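PDB 4S3I: DNA polymerase III subunit beta from Helicobacter pylori 26695, which tethers DNA polymerases and other partner proteins to DNA as a ring-shaped sliding clamp, making replication processive. Local coordinates for residues G70-K75 with L98-N103; S218-G223 with V227-M232; L282-N287 with F339-N344. All coordinates share one frame; numbering follows the deposited sequence. Where two conformers were deposited one is given.

Contact 1: residues G70-K75 with L98-N103; sequences GTINGK and LAIKQN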
# COMPACT_ATOMS: atom_id res chain seq x y z
N GLY A 70 16.48 -30.60 -8.37
CA GLY A 70 17.37 -29.45 -8.31
C GLY A 70 16.82 -28.42 -7.32
O GLY A 70 15.81 -28.67 -6.68
N THR A 71 17.49 -27.28 -7.18
CA THR A 71 17.00 -26.19 -6.32
C THR A 71 17.26 -24.87 -7.00
O THR A 71 18.13 -24.79 -7.87
CB THR A 71 17.73 -26.12 -4.96
OG1 THR A 71 18.97 -25.41 -5.13
CG2 THR A 71 18.00 -27.52 -4.40
N ILE A 72 16.55 -23.83 -6.59
CA ILE A 72 16.72 -22.51 -7.18
C ILE A 72 16.24 -21.46 -6.20
O ILE A 72 15.30 -21.70 -5.42
CB ILE A 72 15.95 -22.42 -8.53
CG1 ILE A 72 16.26 -21.12 -9.27
CG2 ILE A 72 14.44 -22.62 -8.34
CD1 ILE A 72 15.37 -20.87 -10.48
N ASN A 73 16.90 -20.30 -6.21
CA ASN A 73 16.47 -19.16 -5.40
C ASN A 73 15.04 -18.77 -5.77
O ASN A 73 14.76 -18.37 -6.90
CB ASN A 73 17.40 -17.97 -5.60
CG ASN A 73 17.06 -16.81 -4.69
OD1 ASN A 73 16.21 -15.99 -5.01
ND2 ASN A 73 17.74 -16.73 -3.54
N GLY A 74 14.12 -18.89 -4.81
CA GLY A 74 12.71 -18.69 -5.08
C GLY A 74 12.32 -17.26 -5.44
O GLY A 74 11.42 -17.04 -6.26
N LYS A 75 12.99 -16.29 -4.85
CA LYS A 75 12.63 -14.89 -5.13
C LYS A 75 13.07 -14.48 -6.53
O LYS A 75 12.31 -13.88 -7.28
CB LYS A 75 13.23 -13.95 -4.08
CG LYS A 75 12.97 -12.45 -4.37
CD LYS A 75 13.88 -11.55 -3.54
CE LYS A 75 13.46 -10.08 -3.63
NZ LYS A 75 13.50 -9.55 -5.01
N LEU A 98 20.49 -23.96 -13.13
CA LEU A 98 19.19 -24.15 -13.76
C LEU A 98 19.02 -23.14 -14.88
O LEU A 98 19.13 -21.92 -14.66
CB LEU A 98 18.05 -23.95 -12.76
CG LEU A 98 16.67 -24.17 -13.41
CD1 LEU A 98 16.55 -25.62 -13.84
CD2 LEU A 98 15.51 -23.77 -12.51
N ALA A 99 18.74 -23.62 -16.09
CA ALA A 99 18.51 -22.72 -17.23
C ALA A 99 17.01 -22.49 -17.42
O ALA A 99 16.22 -23.43 -17.32
CB ALA A 99 19.14 -23.25 -18.50
N ILE A 100 16.63 -21.24 -17.69
CA ILE A 100 15.24 -20.92 -17.96
C ILE A 100 15.15 -20.30 -19.35
O ILE A 100 15.82 -19.31 -19.62
CB ILE A 100 14.70 -19.91 -16.94
CG1 ILE A 100 14.78 -20.47 -15.52
CG2 ILE A 100 13.27 -19.47 -17.30
CD1 ILE A 100 14.62 -19.38 -14.44
N LYS A 101 14.32 -20.86 -20.23
CA LYS A 101 14.23 -20.34 -21.59
C LYS A 101 12.80 -20.08 -22.01
O LYS A 101 11.90 -20.87 -21.71
CB LYS A 101 14.89 -21.29 -22.60
CG LYS A 101 16.04 -22.09 -22.06
CD LYS A 101 17.37 -21.48 -22.42
CE LYS A 101 17.60 -21.51 -23.92
NZ LYS A 101 18.99 -21.07 -24.27
N GLN A 102 12.60 -18.97 -22.69
CA GLN A 102 11.32 -18.69 -23.33
C GLN A 102 11.65 -17.93 -24.60
O GLN A 102 11.94 -16.74 -24.55
CB GLN A 102 10.42 -17.83 -22.43
CG GLN A 102 9.06 -17.55 -23.06
CD GLN A 102 8.26 -16.54 -22.28
OE1 GLN A 102 8.56 -15.34 -22.31
NE2 GLN A 102 7.22 -17.00 -21.59
N ASN A 103 11.64 -18.65 -25.72
CA ASN A 103 11.92 -18.07 -27.03
C ASN A 103 13.25 -17.32 -27.06
O ASN A 103 14.31 -17.94 -26.97
CB ASN A 103 10.79 -17.16 -27.50
CG ASN A 103 10.93 -16.75 -28.96
OD1 ASN A 103 11.74 -17.32 -29.70
ND2 ASN A 103 10.14 -15.77 -29.38
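I72 and L98 meet inside the N-terminal domain of the clamp, where two antiparallel sheets face each other: strand 68-73 belongs to one, strand 97-102 to the other. The evidence that this is packing between sheets is the backbone separation, since the closest pair of CA atoms, those of I72 and L98, is still 7.2 Å apart, and no hydrogen bond joins the segments.

The apolar contacts are made by methyl groups alone. CD1 at the end of I72 lies 3.5 Å from CD2 of L98, one branch of that leucine, and the two side chains cross at about a right angle. Both torsions of I72 are extended, with CG1 opposite the backbone N (chi1 -172°) and CD1 continuing outward (chi2 -171°), which carries the methyl across to the other sheet. F77 of helix 74-82 packs on I72, so the helix helps close this buried apolar layer, and L109 flanks I72 from strand 105-110.

Polar interactions flank the contact. N73 occupies the N-cap position of helix 74-82, its OD1 accepting from the backbone N of K76, and T71 OG1 is hydrogen-bonded to H34 ND1. At the apolar centre, I100, two residues along on the same side of its strand as L98 and also packed against F77, adds a looser touch, its CD1 standing 4.3 Å from the I72 CD1 methyl.

Contact 2: residues S218-G223 with V227-M232; sequences SFKSDG and VIENEM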
# COMPACT_ATOMS: atom_id res chain seq x y z
N SER A 218 -8.06 -31.68 3.57
CA SER A 218 -8.01 -32.50 4.76
C SER A 218 -7.13 -31.80 5.79
O SER A 218 -6.25 -31.02 5.43
CB SER A 218 -7.43 -33.87 4.44
OG SER A 218 -6.10 -33.73 4.00
N PHE A 219 -7.39 -32.07 7.06
CA PHE A 219 -6.53 -31.60 8.14
C PHE A 219 -6.18 -32.80 8.97
O PHE A 219 -7.08 -33.53 9.43
CB PHE A 219 -7.25 -30.55 9.00
CG PHE A 219 -6.49 -30.17 10.26
CD1 PHE A 219 -6.53 -30.99 11.40
CD2 PHE A 219 -5.76 -29.00 10.32
CE1 PHE A 219 -5.83 -30.64 12.55
CE2 PHE A 219 -5.06 -28.64 11.47
CZ PHE A 219 -5.10 -29.45 12.59
N LYS A 220 -4.89 -33.02 9.18
CA LYS A 220 -4.43 -34.13 10.02
C LYS A 220 -3.34 -33.69 10.97
O LYS A 220 -2.56 -32.80 10.66
CB LYS A 220 -3.90 -35.29 9.16
CG LYS A 220 -4.89 -35.88 8.18
CD LYS A 220 -4.15 -36.41 6.96
CE LYS A 220 -5.07 -37.17 6.03
NZ LYS A 220 -5.48 -38.48 6.61
N SER A 221 -3.27 -34.36 12.12
CA SER A 221 -2.24 -34.05 13.10
C SER A 221 -1.80 -35.27 13.88
O SER A 221 -2.60 -36.18 14.16
CB SER A 221 -2.72 -32.96 14.05
OG SER A 221 -1.73 -32.72 15.02
N ASP A 222 -0.52 -35.30 14.23
CA ASP A 222 -0.01 -36.38 15.06
C ASP A 222 0.32 -35.86 16.46
O ASP A 222 0.98 -36.55 17.26
CB ASP A 222 1.21 -37.05 14.42
CG ASP A 222 2.37 -36.09 14.18
OD1 ASP A 222 2.20 -34.86 14.35
OD2 ASP A 222 3.46 -36.57 13.80
N GLY A 223 -0.15 -34.65 16.75
CA GLY A 223 0.09 -34.04 18.05
C GLY A 223 1.40 -33.28 18.07
O GLY A 223 1.73 -32.63 19.07
N VAL A 227 -0.82 -31.19 9.29
CA VAL A 227 -0.66 -31.24 7.85
C VAL A 227 -2.00 -30.98 7.16
O VAL A 227 -3.00 -31.63 7.48
CB VAL A 227 -0.09 -32.61 7.42
CG1 VAL A 227 -0.09 -32.75 5.89
CG2 VAL A 227 1.31 -32.80 7.99
N ILE A 228 -2.02 -30.03 6.24
CA ILE A 228 -3.25 -29.72 5.51
C ILE A 228 -3.04 -29.98 4.03
O ILE A 228 -2.05 -29.53 3.45
CB ILE A 228 -3.66 -28.26 5.74
CG1 ILE A 228 -3.97 -28.04 7.22
CG2 ILE A 228 -4.86 -27.89 4.89
CD1 ILE A 228 -4.31 -26.60 7.57
N GLU A 229 -3.95 -30.73 3.41
CA GLU A 229 -3.79 -31.12 2.01
C GLU A 229 -5.04 -30.93 1.16
O GLU A 229 -6.16 -31.24 1.60
CB GLU A 229 -3.34 -32.60 1.91
CG GLU A 229 -2.39 -33.07 2.99
CD GLU A 229 -2.18 -34.58 2.99
OE1 GLU A 229 -2.40 -35.22 4.05
OE2 GLU A 229 -1.79 -35.13 1.93
N ASN A 230 -4.85 -30.40 -0.05
CA ASN A 230 -5.85 -30.53 -1.11
C ASN A 230 -5.16 -31.09 -2.35
O ASN A 230 -4.06 -31.64 -2.23
CB ASN A 230 -6.60 -29.22 -1.39
CG ASN A 230 -5.70 -28.10 -1.87
OD1 ASN A 230 -4.51 -28.30 -2.17
ND2 ASN A 230 -6.26 -26.90 -1.93
N GLU A 231 -5.76 -30.95 -3.53
CA GLU A 231 -5.18 -31.61 -4.70
C GLU A 231 -3.83 -30.99 -5.09
O GLU A 231 -2.91 -31.71 -5.48
CB GLU A 231 -6.15 -31.68 -5.88
CG GLU A 231 -5.90 -32.88 -6.81
CD GLU A 231 -7.19 -33.52 -7.33
OE1 GLU A 231 -7.31 -33.71 -8.56
OE2 GLU A 231 -8.07 -33.83 -6.50
N MET A 232 -3.72 -29.67 -4.96
CA MET A 232 -2.49 -28.97 -5.35
C MET A 232 -1.42 -28.84 -4.24
O MET A 232 -0.22 -28.89 -4.52
CB MET A 232 -2.81 -27.58 -5.92
CG MET A 232 -1.57 -26.77 -6.29
SD MET A 232 -1.92 -25.18 -7.10
CE MET A 232 -0.25 -24.52 -7.23
O HOH W 1 -4.03 -33.51 5.59
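Two first torsions set the polar side of this contact: S218 OG sits between its backbone N and carbonyl carbon (chi1 63°), and E229 CG lies beside its own N (chi1 -36°), bringing hydroxyl and carboxylate to a shared water. The motif is an antiparallel beta hairpin of the central clamp domain, strands 217-221 and 225-229; the axes of 218-221 and 227-229 run at 161° and approach to 4.8 Å. The hairpin lies inside the nine-stranded sheet shared with the N-terminal domain, with strand 127-131 along 217-221 and strand 233-238 along 225-229.

Four backbone hydrogen bonds fix the register. S218 and E229 form one hydrogen-bonded pair, in which S218 N donates to E229 O at 2.8 Å and E229 N returns a bond to S218 O. K220 and V227 form the second such pair; V227 N donates to K220 O at 2.7 Å. Between them F219 and I228 are a non-hydrogen-bonded pair, and the CA of I228 makes a CA-H...O contact with S218 O.

The side chains of F219 and I228 share one face of the sheet. The ring's CD2 lies 3.7 Å from I228 CG1, an oblique approach to the ring. The other face carries S218, K220, V227 and E229. There K220 runs its CD past E229 OE1 at 3.6 Å, but its end turns away, leaving NZ 5.2 Å from that oxygen; any attraction between the charges is therefore without direct contact. At the end of its strand, S221 OG accepts from G223 N in an ST turn. The water accepts from S218 OG at 2.6 Å and donates to both V227 O and E229 OE1.

Contact 3: residues L282-N287 with F339-N344; sequences LTLEKN and FVLRCN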
# COMPACT_ATOMS: atom_id res chain seq x y z
N LEU A 282 -20.20 3.83 26.45
CA LEU A 282 -21.47 3.47 25.82
C LEU A 282 -22.60 3.59 26.84
O LEU A 282 -22.53 3.03 27.93
CB LEU A 282 -21.41 2.02 25.32
CG LEU A 282 -22.73 1.38 24.88
CD1 LEU A 282 -23.25 2.09 23.63
CD2 LEU A 282 -22.59 -0.13 24.62
N THR A 283 -23.65 4.32 26.48
CA THR A 283 -24.79 4.45 27.37
C THR A 283 -26.02 3.89 26.70
O THR A 283 -26.46 4.41 25.68
CB THR A 283 -25.08 5.91 27.76
OG1 THR A 283 -23.94 6.48 28.42
CG2 THR A 283 -26.30 5.96 28.67
N LEU A 284 -26.58 2.84 27.28
CA LEU A 284 -27.79 2.24 26.74
C LEU A 284 -29.03 2.71 27.50
O LEU A 284 -29.07 2.64 28.74
CB LEU A 284 -27.69 0.72 26.76
CG LEU A 284 -26.65 0.17 25.79
CD1 LEU A 284 -26.52 -1.32 25.95
CD2 LEU A 284 -27.06 0.51 24.36
N GLU A 285 -30.02 3.20 26.76
CA GLU A 285 -31.32 3.58 27.31
C GLU A 285 -32.36 2.79 26.56
O GLU A 285 -32.02 2.04 25.64
CB GLU A 285 -31.59 5.08 27.14
CG GLU A 285 -30.94 5.95 28.19
CD GLU A 285 -31.02 7.44 27.84
OE1 GLU A 285 -31.63 7.79 26.81
OE2 GLU A 285 -30.45 8.25 28.61
N LYS A 286 -33.63 2.98 26.92
CA LYS A 286 -34.67 2.14 26.33
C LYS A 286 -34.76 2.28 24.82
O LYS A 286 -34.89 1.28 24.10
CB LYS A 286 -36.04 2.40 26.97
CG LYS A 286 -37.11 1.48 26.41
CD LYS A 286 -38.46 1.64 27.10
CE LYS A 286 -39.57 1.10 26.22
NZ LYS A 286 -39.56 1.77 24.88
N ASN A 287 -34.66 3.51 24.32
CA ASN A 287 -34.76 3.71 22.88
C ASN A 287 -33.60 4.52 22.31
O ASN A 287 -33.74 5.17 21.28
CB ASN A 287 -36.08 4.40 22.50
CG ASN A 287 -37.27 3.52 22.78
OD1 ASN A 287 -37.92 3.66 23.82
ND2 ASN A 287 -37.58 2.60 21.85
N PHE A 339 -26.53 -7.69 16.33
CA PHE A 339 -25.72 -8.43 17.26
C PHE A 339 -26.35 -8.41 18.64
O PHE A 339 -27.22 -7.57 18.94
CB PHE A 339 -24.27 -7.91 17.32
CG PHE A 339 -24.11 -6.56 18.00
CD1 PHE A 339 -24.35 -5.38 17.29
CD2 PHE A 339 -23.69 -6.47 19.32
CE1 PHE A 339 -24.20 -4.13 17.90
CE2 PHE A 339 -23.53 -5.24 19.94
CZ PHE A 339 -23.79 -4.05 19.22
N VAL A 340 -25.92 -9.33 19.48
CA VAL A 340 -26.38 -9.37 20.85
C VAL A 340 -25.23 -9.04 21.76
O VAL A 340 -24.14 -9.62 21.66
CB VAL A 340 -26.97 -10.73 21.20
CG1 VAL A 340 -27.34 -10.78 22.69
CG2 VAL A 340 -28.19 -11.00 20.33
N LEU A 341 -25.47 -8.08 22.63
CA LEU A 341 -24.50 -7.69 23.64
C LEU A 341 -25.00 -8.23 24.97
O LEU A 341 -26.07 -7.83 25.44
CB LEU A 341 -24.40 -6.16 23.70
CG LEU A 341 -23.62 -5.59 24.88
CD1 LEU A 341 -22.18 -5.98 24.75
CD2 LEU A 341 -23.75 -4.06 24.94
N ARG A 342 -24.26 -9.16 25.58
CA ARG A 342 -24.66 -9.73 26.86
C ARG A 342 -23.77 -9.22 27.98
O ARG A 342 -22.54 -9.31 27.92
CB ARG A 342 -24.60 -11.27 26.83
CG ARG A 342 -25.36 -11.92 25.69
CD ARG A 342 -25.54 -13.42 25.92
NE ARG A 342 -25.98 -14.10 24.71
CZ ARG A 342 -27.25 -14.16 24.30
NH1 ARG A 342 -28.21 -13.59 25.02
NH2 ARG A 342 -27.56 -14.79 23.17
N CYS A 343 -24.39 -8.70 29.04
CA CYS A 343 -23.65 -8.05 30.12
C CYS A 343 -24.12 -8.49 31.50
O CYS A 343 -25.27 -8.91 31.68
CB CYS A 343 -23.86 -6.53 30.05
SG CYS A 343 -23.35 -5.69 28.53
N ASN A 344 -23.22 -8.36 32.46
CA ASN A 344 -23.59 -8.39 33.87
C ASN A 344 -23.28 -7.01 34.43
O ASN A 344 -23.77 -6.01 33.91
CB ASN A 344 -22.84 -9.50 34.60
CG ASN A 344 -23.27 -10.87 34.16
OD1 ASN A 344 -24.47 -11.18 34.15
ND2 ASN A 344 -22.32 -11.70 33.74
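L284 and L341, the pair whose CA atoms come nearest across this contact, are still 10.9 Å apart at the backbone, so strands 279-284 and 338-343, strands of the C-terminal domain that belong to two different antiparallel sheets, meet through side chains alone.

Three leucines span the gap. L341 supplies a single branch, CD2, which touches both partners. It comes 4.0 Å from CD1 of L284, and the two side chains pass at a slant. Its other neighbour is CD2 of L282, at 4.1 Å, and here the side chains reach toward each other tip to tip. L282 and L284 alternate with T283, which places both leucines on the same side of their strand, facing L341. L282 has CG opposite its backbone N (chi1 169°), while in L284 CG lies beside the N (chi1 -68°); the differing torsions fit the different angles at which L282 and L284 meet the same methyl.

Further apolar side chains pack around the three leucines. F259 and L261 of strand 257-262 pack on L284 and L341 respectively, F350 and I352 of strand 350-354 also lie against L341, and F291 flanks L282.

With all three leucines buried, and neither a hydrogen bond nor a charged pair crossing between the segments, the contact rests on van der Waals packing and exclusion of water. Such methyl-to-methyl contacts pack the two sheets together with little directional restraint.

How the contacts relate
From the N terminus, contact 1 comes first: 22 residues, including most of helix 74-82 and strand 89-94, separate its segments, and it closes a loop joining the five-stranded sheet to the N-terminal part of the nine-stranded sheet. Contact 2 closes the shortest loop, a hairpin turn in the central domain. Contact 3 spans 51 residues of the C-terminal domain and again brings two sheets together. The three follow in series, with none nested or crossed. Contacts 1 and 2 reach the same nine-stranded sheet, which runs from the N-terminal into the central domain, yet their centres are 29 Å apart. Contacts 1 and 3 lie on opposite sides of the chain's centre, about 60 Å between centres.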